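PDB 6JDR: PP1b from Porcine reproductive and respiratory syndrome virus, which is the nsp10 helicase segment of the viral replicase polyprotein, likely hydrolysing ATP to unwind RNA and DNA duplexes with 5' to 3' polarity. Local coordinates for the zinc ion site. Numbering follows the deposited sequence.

Contact 1: the zinc ion site. Residues 41, 43, 49-50, 52-53. With ZN (zinc ion), chain B.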
# COMPACT_ATOMS: atom_id res chain seq x y z
N CYS A 41 42.73 -5.53 -15.25
CA CYS A 41 44.10 -5.82 -14.82
C CYS A 41 44.20 -6.85 -13.69
O CYS A 41 45.30 -7.15 -13.21
CB CYS A 41 44.82 -4.54 -14.40
SG CYS A 41 44.17 -3.75 -12.91
N HIS A 43 43.04 -6.60 -10.62
CA HIS A 43 43.06 -5.98 -9.29
C HIS A 43 41.77 -5.19 -9.09
O HIS A 43 41.01 -4.97 -10.05
CB HIS A 43 44.27 -5.05 -9.16
CG HIS A 43 45.58 -5.71 -9.43
ND1 HIS A 43 46.41 -5.34 -10.46
CD2 HIS A 43 46.21 -6.73 -8.80
CE1 HIS A 43 47.49 -6.10 -10.46
NE2 HIS A 43 47.39 -6.95 -9.46
N SER A 49 47.39 -1.35 -7.27
CA SER A 49 48.25 -2.54 -7.18
C SER A 49 49.16 -2.60 -8.40
O SER A 49 50.29 -3.08 -8.33
CB SER A 49 47.40 -3.80 -7.12
OG SER A 49 46.40 -3.70 -6.12
N CYS A 50 48.64 -2.13 -9.53
CA CYS A 50 49.43 -1.91 -10.73
C CYS A 50 49.04 -0.55 -11.30
O CYS A 50 48.16 0.12 -10.75
CB CYS A 50 49.17 -3.01 -11.75
SG CYS A 50 47.70 -2.76 -12.76
N GLU A 52 47.46 0.17 -13.98
CA GLU A 52 46.14 0.17 -14.61
C GLU A 52 45.01 0.46 -13.61
O GLU A 52 43.96 0.99 -13.99
CB GLU A 52 45.89 -1.17 -15.30
CG GLU A 52 44.70 -1.17 -16.26
CD GLU A 52 44.85 -0.18 -17.40
OE1 GLU A 52 45.94 -0.12 -18.00
OE2 GLU A 52 43.86 0.53 -17.70
N CYS A 53 45.22 0.10 -12.34
CA CYS A 53 44.23 0.33 -11.28
C CYS A 53 44.60 1.52 -10.39
O CYS A 53 44.13 1.62 -9.25
CB CYS A 53 44.07 -0.94 -10.44
SG CYS A 53 45.60 -1.57 -9.70
ZN ZN B . 45.74 -3.35 -11.50
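Three cysteine sulfurs and one histidine nitrogen hold this zinc ion in a near-tetrahedral structural site of the N-terminal zinc-binding domain. Cys41 SG binds ZN at 2.2 Å and His43 ND1 at 2.3 Å, both from one short stretch of loop. From the opposite side, the CxxC motif of residues 50-53 brings Cys50 SG to 2.4 Å and Cys53 SG to 2.5 Å from ZN. The widest opening at the metal, 124°, separates the sulfurs of Cys41 and Cys53. The three cysteines share one kind of first torsion, each sulfur being tucked between its own amide nitrogen and carbonyl carbon. His43 instead holds CG trans to its carbonyl carbon and close to its amide nitrogen (chi1 -56°), and binds through the ring nitrogen nearer the main chain.

Ser49 CB packs 3.5 Å above one face of the His43 imidazole, nearer the rim than the centre, and may limit tilting of the ring on that side. Hydrogen bonding tightens the motif from within. The amide of Cys50 points at the sulfur of Cys53, which is thereby shared between metal and main chain; such a donor would be expected to ease the negative charge on a thiolate. That bond, Cys50 N to Cys53 SG, spans 3.1 Å and is almost straight, 177° at the hydrogen.

Contact 2: the zinc ion site. Residues 9, 18, 20, 32, 34-35, 68, 71. With ZN (zinc ion), chain C.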
# COMPACT_ATOMS: atom_id res chain seq x y z
N TYR A 9 23.29 -0.42 -12.01
CA TYR A 9 23.05 1.02 -11.91
C TYR A 9 22.26 1.53 -13.12
O TYR A 9 21.16 2.08 -12.96
CB TYR A 9 24.37 1.80 -11.83
CG TYR A 9 25.16 1.61 -10.55
CD1 TYR A 9 24.69 2.09 -9.34
CD2 TYR A 9 26.41 0.98 -10.57
CE1 TYR A 9 25.42 1.93 -8.17
CE2 TYR A 9 27.15 0.82 -9.41
CZ TYR A 9 26.65 1.30 -8.21
OH TYR A 9 27.37 1.14 -7.05
N THR A 18 30.64 -6.32 -8.73
CA THR A 18 31.16 -6.00 -7.41
C THR A 18 31.25 -7.28 -6.60
O THR A 18 30.56 -8.25 -6.90
CB THR A 18 30.28 -4.98 -6.65
OG1 THR A 18 29.02 -5.58 -6.30
CG2 THR A 18 30.04 -3.73 -7.49
N CYS A 20 30.05 -7.67 -3.79
CA CYS A 20 28.74 -7.83 -3.14
C CYS A 20 27.61 -8.23 -4.11
O CYS A 20 26.44 -8.17 -3.74
CB CYS A 20 28.38 -6.54 -2.39
SG CYS A 20 27.95 -5.16 -3.46
N HIS A 32 32.02 2.55 -7.06
CA HIS A 32 31.43 1.65 -6.08
C HIS A 32 32.41 1.47 -4.92
O HIS A 32 33.23 0.54 -4.92
CB HIS A 32 31.10 0.31 -6.73
CG HIS A 32 30.33 -0.63 -5.86
ND1 HIS A 32 28.96 -0.66 -5.84
CD2 HIS A 32 30.75 -1.57 -4.98
CE1 HIS A 32 28.55 -1.59 -4.98
NE2 HIS A 32 29.62 -2.15 -4.46
N HIS A 34 31.76 0.75 -1.84
CA HIS A 34 31.29 -0.24 -0.86
C HIS A 34 32.22 -1.45 -0.72
O HIS A 34 32.46 -1.92 0.39
CB HIS A 34 29.89 -0.70 -1.26
CG HIS A 34 29.33 -1.78 -0.40
ND1 HIS A 34 29.10 -3.06 -0.86
CD2 HIS A 34 28.94 -1.78 0.89
CE1 HIS A 34 28.61 -3.80 0.11
NE2 HIS A 34 28.50 -3.04 1.19
N CYS A 35 32.72 -1.95 -1.84
CA CYS A 35 33.54 -3.16 -1.83
C CYS A 35 34.35 -3.26 -3.13
O CYS A 35 34.10 -2.51 -4.07
CB CYS A 35 32.65 -4.39 -1.64
SG CYS A 35 31.53 -4.72 -3.01
N LEU A 68 24.15 1.61 0.78
CA LEU A 68 25.20 0.64 1.06
C LEU A 68 26.22 1.09 2.10
O LEU A 68 26.99 0.27 2.58
CB LEU A 68 25.91 0.22 -0.23
CG LEU A 68 25.14 -0.67 -1.20
CD1 LEU A 68 25.92 -0.85 -2.50
CD2 LEU A 68 24.81 -2.03 -0.58
N VAL A 71 25.81 -1.03 5.00
CA VAL A 71 25.86 -2.46 4.72
C VAL A 71 27.33 -2.92 4.70
O VAL A 71 28.03 -2.69 3.72
CB VAL A 71 25.17 -2.78 3.38
CG1 VAL A 71 25.10 -4.29 3.16
CG2 VAL A 71 23.77 -2.18 3.34
ZN ZN C . 29.55 -3.64 -2.90
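Two histidines and two cysteines close a near-tetrahedral Cys2His2 zinc site, and the imidazoles reach the ion in different ways. His32 extends CG anti to its backbone N (chi1 -172°) and uses the distal ring nitrogen, NE2, 2.1 Å from ZN. His34 also sets CG anti to N, but turns its ring so that the proximal nitrogen, ND1, binds ZN at 2.2 Å. Cys20 SG and Cys35 SG fill the other corners, each 2.3 Å from ZN and each tucked between its own amide nitrogen and carbonyl carbon.

The tightly packed part surrounds His32. The methyl CG2 of Thr18 stands 3.3 Å above the centre of the ring, while the phenol of Tyr9 meets the ring edge. There the N-H of His32 ND1 reaches Tyr9 OH at 2.7 Å, nearly straight (168° at H) and in the imidazole plane. Together with the bond from NE2 to zinc, the capped face and tethered edge should hold the rotation of this ring.

The looser part lies over His34. Leu68, in the 3-10 helix 68-70, places CD2 over the ring centre at the longer height of 4.2 Å. At the rim, His34 NE2 donates to the backbone carbonyl Val71 O at 2.6 Å; the oxygen lies in the ring plane, but the bond is bent (137° at H), and the donor stands above the carbonyl plane. Each histidine thus has one nitrogen on the metal and the other anchored in the second shell, with the carbonyl possibly making the His34 ring more electron-rich.

The site appears structural: it pins the loops holding Cys20 and residues 32-35 together and, through Leu68 and Val71, ties them to the 3-10 helix 68-70 and the residue just after it.

The C-alpha centres of contact 1 and contact 2 lie about 19 Å apart, and the two share no residue. They are nevertheless joined closely in the chain: the last ligand of contact 2, Cys35, precedes the first of contact 1, Cys41, by six positions, so a short connecting stretch is clamped at both ends. Contact 1 draws its ligands from residues 41-53, the last of them, Cys53, in the 3-10 helix 51-53, whereas contact 2 gathers more widely separated stretches. Together they brace the N-terminal zinc-binding domain; the structure alone does not show whether they affect unwinding.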